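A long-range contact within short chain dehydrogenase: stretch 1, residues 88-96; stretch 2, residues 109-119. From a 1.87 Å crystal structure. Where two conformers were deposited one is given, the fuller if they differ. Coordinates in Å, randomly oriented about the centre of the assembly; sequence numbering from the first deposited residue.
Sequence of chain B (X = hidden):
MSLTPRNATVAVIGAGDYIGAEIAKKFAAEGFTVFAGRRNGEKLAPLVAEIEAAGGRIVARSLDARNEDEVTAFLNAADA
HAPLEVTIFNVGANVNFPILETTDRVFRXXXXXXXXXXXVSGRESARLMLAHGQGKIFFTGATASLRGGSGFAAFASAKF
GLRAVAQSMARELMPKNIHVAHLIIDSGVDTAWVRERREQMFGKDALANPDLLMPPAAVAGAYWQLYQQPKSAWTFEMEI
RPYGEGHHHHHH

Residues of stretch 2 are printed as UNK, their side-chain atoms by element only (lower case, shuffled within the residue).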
ATOM      1  N   ILE B  88      11.634  18.620  13.767  1.00 22.17           N
ATOM      2  CA  ILE B  88      10.396  17.869  13.852  1.00 21.84           C
ATOM      3  C   ILE B  88       9.270  18.785  13.410  1.00 23.60           C
ATOM      4  O   ILE B  88       9.009  19.820  14.037  1.00 19.57           O
ATOM      5  CB  ILE B  88      10.173  17.306  15.257  1.00 26.59           C
ATOM      6  CG1 ILE B  88      11.301  16.343  15.587  1.00 29.29           C
ATOM      7  CG2 ILE B  88       8.854  16.557  15.332  1.00 27.19           C
ATOM      8  CD1 ILE B  88      11.744  16.410  16.978  1.00 33.90           C
ATOM      9  N   PHE B  89       8.648  18.429  12.286  1.00 21.90           N
ATOM     10  CA  PHE B  89       7.546  19.196  11.728  1.00 19.92           C
ATOM     11  C   PHE B  89       6.214  18.597  12.169  1.00 24.76           C
ATOM     12  O   PHE B  89       5.830  17.512  11.737  1.00 26.71           O
ATOM     13  CB  PHE B  89       7.622  19.248  10.204  1.00 18.99           C
ATOM     14  CG  PHE B  89       6.539  20.075   9.594  1.00 15.46           C
ATOM     15  CD1 PHE B  89       6.637  21.466   9.560  1.00 12.63           C
ATOM     16  CD2 PHE B  89       5.377  19.465   9.093  1.00 25.10           C
ATOM     17  CE1 PHE B  89       5.627  22.249   9.004  1.00 20.20           C
ATOM     18  CE2 PHE B  89       4.354  20.231   8.557  1.00 23.05           C
ATOM     19  CZ  PHE B  89       4.479  21.630   8.499  1.00 21.03           C
ATOM     20  N   ASN B  90       5.512  19.331  13.019  1.00 28.11           N
ATOM     21  CA  ASN B  90       4.320  18.828  13.678  1.00 27.89           C
ATOM     22  C   ASN B  90       3.184  19.833  13.550  1.00 28.32           C
ATOM     23  O   ASN B  90       2.743  20.425  14.522  1.00 30.07           O
ATOM     24  CB  ASN B  90       4.645  18.549  15.147  1.00 25.71           C
ATOM     25  CG  ASN B  90       3.478  17.960  15.904  1.00 32.53           C
ATOM     26  OD1 ASN B  90       3.069  16.827  15.651  1.00 33.17           O
ATOM     27  ND2 ASN B  90       2.935  18.730  16.851  1.00 30.02           N
ATOM     28  N   VAL B  91       2.738  20.059  12.326  1.00 33.68           N
ATOM     29  CA  VAL B  91       1.678  21.018  12.085  1.00 37.10           C
ATOM     30  C   VAL B  91       0.467  20.271  11.531  1.00 43.00           C
ATOM     31  O   VAL B  91       0.409  19.929  10.345  1.00 42.51           O
ATOM     32  CB  VAL B  91       2.149  22.181  11.175  1.00 36.80           C
ATOM     33  CG1 VAL B  91       1.027  23.121  10.883  1.00 39.55           C
ATOM     34  CG2 VAL B  91       3.273  22.958  11.835  1.00 38.27           C
ATOM     35  N   GLY B  92      -0.480  19.995  12.428  1.00 49.27           N
ATOM     36  CA  GLY B  92      -1.741  19.336  12.089  1.00 53.22           C
ATOM     37  C   GLY B  92      -2.692  20.302  11.420  1.00 52.78           C
ATOM     38  O   GLY B  92      -2.267  21.372  10.969  1.00 59.98           O
ATOM     39  N   ALA B  93      -3.974  19.933  11.372  1.00 51.34           N
ATOM     40  CA  ALA B  93      -5.024  20.691  10.654  1.00 50.78           C
ATOM     41  C   ALA B  93      -6.295  19.875  10.424  1.00 45.46           C
ATOM     42  O   ALA B  93      -6.963  20.091   9.407  1.00 50.70           O
ATOM     43  CB  ALA B  93      -4.516  21.199   9.274  1.00 47.79           C
ATOM     44  N   ASN B  94      -6.623  18.938  11.315  1.00 41.13           N
ATOM     45  CA  ASN B  94      -7.740  18.026  11.042  1.00 41.62           C
ATOM     46  C   ASN B  94      -9.066  18.772  10.869  1.00 39.29           C
ATOM     47  O   ASN B  94      -9.601  19.325  11.829  1.00 38.07           O
ATOM     48  CB  ASN B  94      -7.851  16.923  12.102  1.00 45.01           C
ATOM     49  CG  ASN B  94      -8.670  15.716  11.616  1.00 58.88           C
ATOM     50  OD1 ASN B  94      -9.710  15.865  10.968  1.00 62.18           O
ATOM     51  ND2 ASN B  94      -8.197  14.513  11.935  1.00 62.93           N
ATOM     52  N   VAL B  95      -9.549  18.821   9.624  1.00 31.55           N
ATOM     53  CA  VAL B  95     -10.850  19.413   9.283  1.00 26.72           C
ATOM     54  C   VAL B  95     -11.605  18.525   8.306  1.00 27.23           C
ATOM     55  O   VAL B  95     -10.997  17.809   7.511  1.00 21.08           O
ATOM     56  CB  VAL B  95     -10.732  20.848   8.679  1.00 30.29           C
ATOM     57  CG1 VAL B  95     -10.184  21.826   9.707  1.00 40.24           C
ATOM     58  CG2 VAL B  95      -9.876  20.873   7.416  1.00 24.40           C
ATOM     59  N   ASN B  96     -12.933  18.576   8.362  1.00 22.59           N
ATOM     60  CA  ASN B  96     -13.768  17.738   7.524  1.00 24.50           C
ATOM     61  C   ASN B  96     -14.870  18.578   6.905  1.00 24.15           C
ATOM     62  O   ASN B  96     -15.601  19.243   7.616  1.00 23.12           O
ATOM     63  CB  ASN B  96     -14.371  16.598   8.369  1.00 29.15           C
ATOM     64  CG  ASN B  96     -15.142  15.575   7.532  1.00 34.93           C
ATOM     65  OD1 ASN B  96     -16.272  15.816   7.115  1.00 27.84           O
ATOM     66  ND2 ASN B  96     -14.534  14.419   7.307  1.00 39.73           N
ATOM     67  N   UNK B 109      -5.486  26.994   2.394  1.00 20.45           N
ATOM     68  CA  UNK B 109      -4.972  27.196   3.770  1.00 24.55           C
ATOM     69  C   UNK B 109      -4.460  25.907   4.391  1.00 25.35           C
ATOM     70  O   UNK B 109      -3.406  25.909   5.044  1.00 19.62           O
ATOM     71  c   UNK B 109      -6.047  27.796   4.697  1.00 17.93           C
ATOM     72  c   UNK B 109      -7.065  27.577   8.178  1.00 55.42           C
ATOM     73  c   UNK B 109      -5.577  28.228   6.117  1.00 38.40           C
ATOM     74  c   UNK B 109      -6.752  28.627   7.071  1.00 46.09           C
ATOM     75  n   UNK B 109      -7.997  26.448   7.803  1.00 52.55           N
ATOM     76  N   UNK B 110      -5.211  24.817   4.213  1.00 22.80           N
ATOM     77  CA  UNK B 110      -4.785  23.512   4.737  1.00 18.50           C
ATOM     78  C   UNK B 110      -3.504  23.050   4.035  1.00 20.51           C
ATOM     79  O   UNK B 110      -2.572  22.584   4.689  1.00 20.60           O
ATOM     80  c   UNK B 110      -6.989  22.858   5.674  1.00 19.81           C
ATOM     81  c   UNK B 110      -5.927  22.472   4.667  1.00 20.74           C
ATOM     82  c   UNK B 110      -5.428  21.073   4.955  1.00 19.03           C
ATOM     83  N   UNK B 111      -3.422  23.242   2.718  1.00 20.18           N
ATOM     84  CA  UNK B 111      -2.174  22.974   2.022  1.00 18.05           C
ATOM     85  C   UNK B 111      -0.988  23.843   2.501  1.00 26.16           C
ATOM     86  O   UNK B 111       0.124  23.328   2.713  1.00 24.58           O
ATOM     87  c   UNK B 111      -0.477  21.803  -0.582  1.00 20.23           C
ATOM     88  n   UNK B 111       0.694  22.052  -1.264  1.00 23.26           N
ATOM     89  c   UNK B 111       0.862  23.404  -1.383  1.00 21.71           C
ATOM     90  c   UNK B 111      -0.303  25.432  -0.713  1.00 25.79           C
ATOM     91  c   UNK B 111       1.878  24.132  -2.010  1.00 24.89           C
ATOM     92  c   UNK B 111      -0.234  24.028  -0.739  1.00 22.05           C
ATOM     93  c   UNK B 111      -2.361  23.145   0.525  1.00 19.03           C
ATOM     94  c   UNK B 111       1.787  25.504  -1.977  1.00 23.56           C
ATOM     95  c   UNK B 111       0.708  26.160  -1.336  1.00 22.10           C
ATOM     96  c   UNK B 111      -1.077  22.981  -0.233  1.00 20.61           C
ATOM     97  N   UNK B 112      -1.220  25.147   2.674  1.00 25.76           N
ATOM     98  CA  UNK B 112      -0.164  26.065   3.128  1.00 21.76           C
ATOM     99  C   UNK B 112       0.396  25.658   4.485  1.00 19.89           C
ATOM    100  O   UNK B 112       1.605  25.679   4.692  1.00 23.91           O
ATOM    101  o   UNK B 112      -1.582  30.265   0.955  1.00 37.73           O
ATOM    102  o   UNK B 112      -1.924  30.008   3.108  1.00 32.77           O
ATOM    103  c   UNK B 112      -1.548  29.573   1.988  1.00 33.54           C
ATOM    104  c   UNK B 112      -0.658  27.512   3.204  1.00 16.26           C
ATOM    105  c   UNK B 112      -1.021  28.141   1.857  1.00 25.04           C
ATOM    106  N   UNK B 113      -0.505  25.259   5.377  1.00 20.62           N
ATOM    107  CA  UNK B 113      -0.162  24.925   6.759  0.50 21.35           C
ATOM    108  C   UNK B 113       0.457  23.522   6.882  1.00 23.54           C
ATOM    109  O   UNK B 113       1.496  23.356   7.518  1.00 23.30           O
ATOM    110  c   UNK B 113       0.816  26.758   9.831  0.50 34.51           C
ATOM    111  c   UNK B 113      -1.424  25.066   7.635  0.50 25.52           C
ATOM    112  s   UNK B 113      -0.933  26.530  10.070  0.50 44.89           S
ATOM    113  c   UNK B 113      -1.232  24.985   9.152  0.50 35.64           C
ATOM    114  N   UNK B 114      -0.183  22.525   6.269  1.00 21.22           N
ATOM    115  CA  UNK B 114       0.169  21.109   6.475  1.00 21.79           C
ATOM    116  C   UNK B 114       1.112  20.474   5.453  1.00 14.28           C
ATOM    117  O   UNK B 114       1.600  19.369   5.668  1.00 19.76           O
ATOM    118  c   UNK B 114      -1.110  20.276   6.570  1.00 18.87           C
ATOM    119  N   UNK B 115       1.334  21.146   4.332  1.00 22.64           N
ATOM    120  CA  UNK B 115       2.122  20.569   3.266  1.00 17.39           C
ATOM    121  C   UNK B 115       3.258  21.491   2.796  1.00 17.78           C
ATOM    122  O   UNK B 115       4.428  21.104   2.816  1.00 24.89           O
ATOM    123  s   UNK B 115       2.220  19.460   0.762  1.00 17.84           S
ATOM    124  c   UNK B 115       1.227  20.202   2.088  1.00 19.55           C
ATOM    125  N   UNK B 116       2.882  22.702   2.381  1.00 22.84           N
ATOM    126  CA  UNK B 116       3.803  23.752   1.956  1.00 19.10           C
ATOM    127  C   UNK B 116       4.782  24.055   3.071  1.00 23.54           C
ATOM    128  O   UNK B 116       5.984  24.049   2.866  1.00 19.73           O
ATOM    129  c   UNK B 116       6.676  27.940  -1.053  1.00 18.81           C
ATOM    130  c   UNK B 116       6.229  28.578   0.073  1.00 28.61           C
ATOM    131  c   UNK B 116       3.007  25.008   1.578  1.00 24.93           C
ATOM    132  c   UNK B 116       3.813  26.289   1.512  1.00 25.23           C
ATOM    133  c   UNK B 116       4.767  26.651   0.505  1.00 21.57           C
ATOM    134  c   UNK B 116       5.245  26.022  -0.651  1.00 27.95           C
ATOM    135  c   UNK B 116       3.774  27.334   2.397  1.00 21.45           C
ATOM    136  c   UNK B 116       6.190  26.672  -1.421  1.00 25.42           C
ATOM    137  n   UNK B 116       4.652  28.320   2.002  1.00 25.11           N
ATOM    138  c   UNK B 116       5.270  27.926   0.845  1.00 21.82           C
ATOM    139  N   UNK B 117       4.260  24.245   4.271  1.00 18.17           N
ATOM    140  CA  UNK B 117       5.103  24.548   5.420  1.00 22.22           C
ATOM    141  C   UNK B 117       6.112  23.443   5.689  1.00 22.16           C
ATOM    142  O   UNK B 117       7.247  23.714   6.101  1.00 30.24           O
ATOM    143  c   UNK B 117       4.249  24.772   6.620  1.00 22.49           C
ATOM    144  N   UNK B 118       5.703  22.200   5.438  1.00 18.08           N
ATOM    145  CA  UNK B 118       6.556  21.044   5.609  1.00 17.88           C
ATOM    146  C   UNK B 118       7.633  20.968   4.570  1.00 21.51           C
ATOM    147  O   UNK B 118       8.759  20.608   4.880  1.00 26.69           O
ATOM    148  N   UNK B 119       7.280  21.290   3.330  1.00 22.00           N
ATOM    149  CA  UNK B 119       8.263  21.345   2.252  1.00 19.05           C
ATOM    150  C   UNK B 119       9.354  22.368   2.558  1.00 23.52           C
ATOM    151  O   UNK B 119      10.535  22.087   2.362  1.00 21.27           O
ATOM    152  c   UNK B 119       9.457  23.925  -1.527  1.00 15.99           C
ATOM    153  c   UNK B 119       7.594  21.667   0.912  1.00 21.26           C
ATOM    154  c   UNK B 119       8.564  23.475  -0.558  1.00 25.23           C
ATOM    155  c   UNK B 119      10.350  23.031  -2.107  1.00 16.81           C
ATOM    156  c   UNK B 119      10.351  21.696  -1.717  1.00 23.26           C
ATOM    157  c   UNK B 119       8.563  22.146  -0.155  1.00 22.90           C
ATOM    158  c   UNK B 119       9.459  21.265  -0.742  1.00 20.54           C
TER
HETATM  159  O   HOH W   1       1.190  18.364   8.201  1.00 25.84           O

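Position 109 carries four carbons in a row ending in a nitrogen, the chain of a lysine, K109. Its CA-to-CB bond points sideways and, although its end comes nearer, it makes no contact with stretch 1; a long charged chain suits this partly exposed site. Position 110 has three carbons, one carrying the other two, whose ends reach V95 and A93: a valine, V110. It points toward stretch 1, where its CG2 lies 3.9 Å from V95 CG2 and its CG1 4.4 Å from A93 CB, so its compact fork serves two apolar neighbours.

At position 111 one carbon leads to fused five- and six-membered rings holding eight carbons and a nitrogen, out of reach of stretch 1. This is W111, whose large, mostly apolar rings suit a buried site. Position 112 has three carbons, the third bearing two oxygens: E112, also out of reach and partly exposed, as befits a carboxylate.

Position 113 is an unbranched run of two carbons, a sulfur and a carbon, lying against V91, which identifies methionine, M113. Two conformers were deposited; in the one given, CG comes within 3.4 Å of V91 CG1, a close apolar contact to which a flexible chain can adapt. Position 114 has a single carbon near that of A93 and is A114. Its CB lies 4.4 Å from A93 CB, and its CA is 4.1 Å from V91 O; so small a side chain lets the backbones come near, with 5.8 Å between the CA atoms of V91 and A114.

Position 115 has one carbon and then a sulfur: C115, pointing away. Position 116 again shows one carbon and a fused ring pair with one nitrogen: W116, also pointing away, its ring nitrogen hydrogen-bonded elsewhere in the structure. Both suit buried sites, the first small and weakly polar, the second with its polar atom satisfied. Position 117 has one carbon, set against the F89 ring, hence A117; its CB points toward stretch 1 and meets F89 CZ at 3.7 Å. Position 118 has no side-chain atoms, and its CA lies over the F89 ring face: it is G118. An ideal CB would sit a tight 3.3 Å from F89 CE2; without one, G118 CA lies 3.6 Å from the centroid of the F89 ring, in a CH-pi contact. Position 119, one carbon and a six-carbon ring, is F119, pointing away, an apolar ring suited to its buried site.

The contact is thus apolar packing of a helix, widened by a pi-type turn at 112-116, against a strand end and loop. No direct hydrogen bond crosses it, but water 1 bridges V91 O and A114 O, its oxygen 2.8 Å from each. F89 anchors one end and V95 with A93 meets V110 at the other.

Stretch 2 109-119: KVWEMACWAGF
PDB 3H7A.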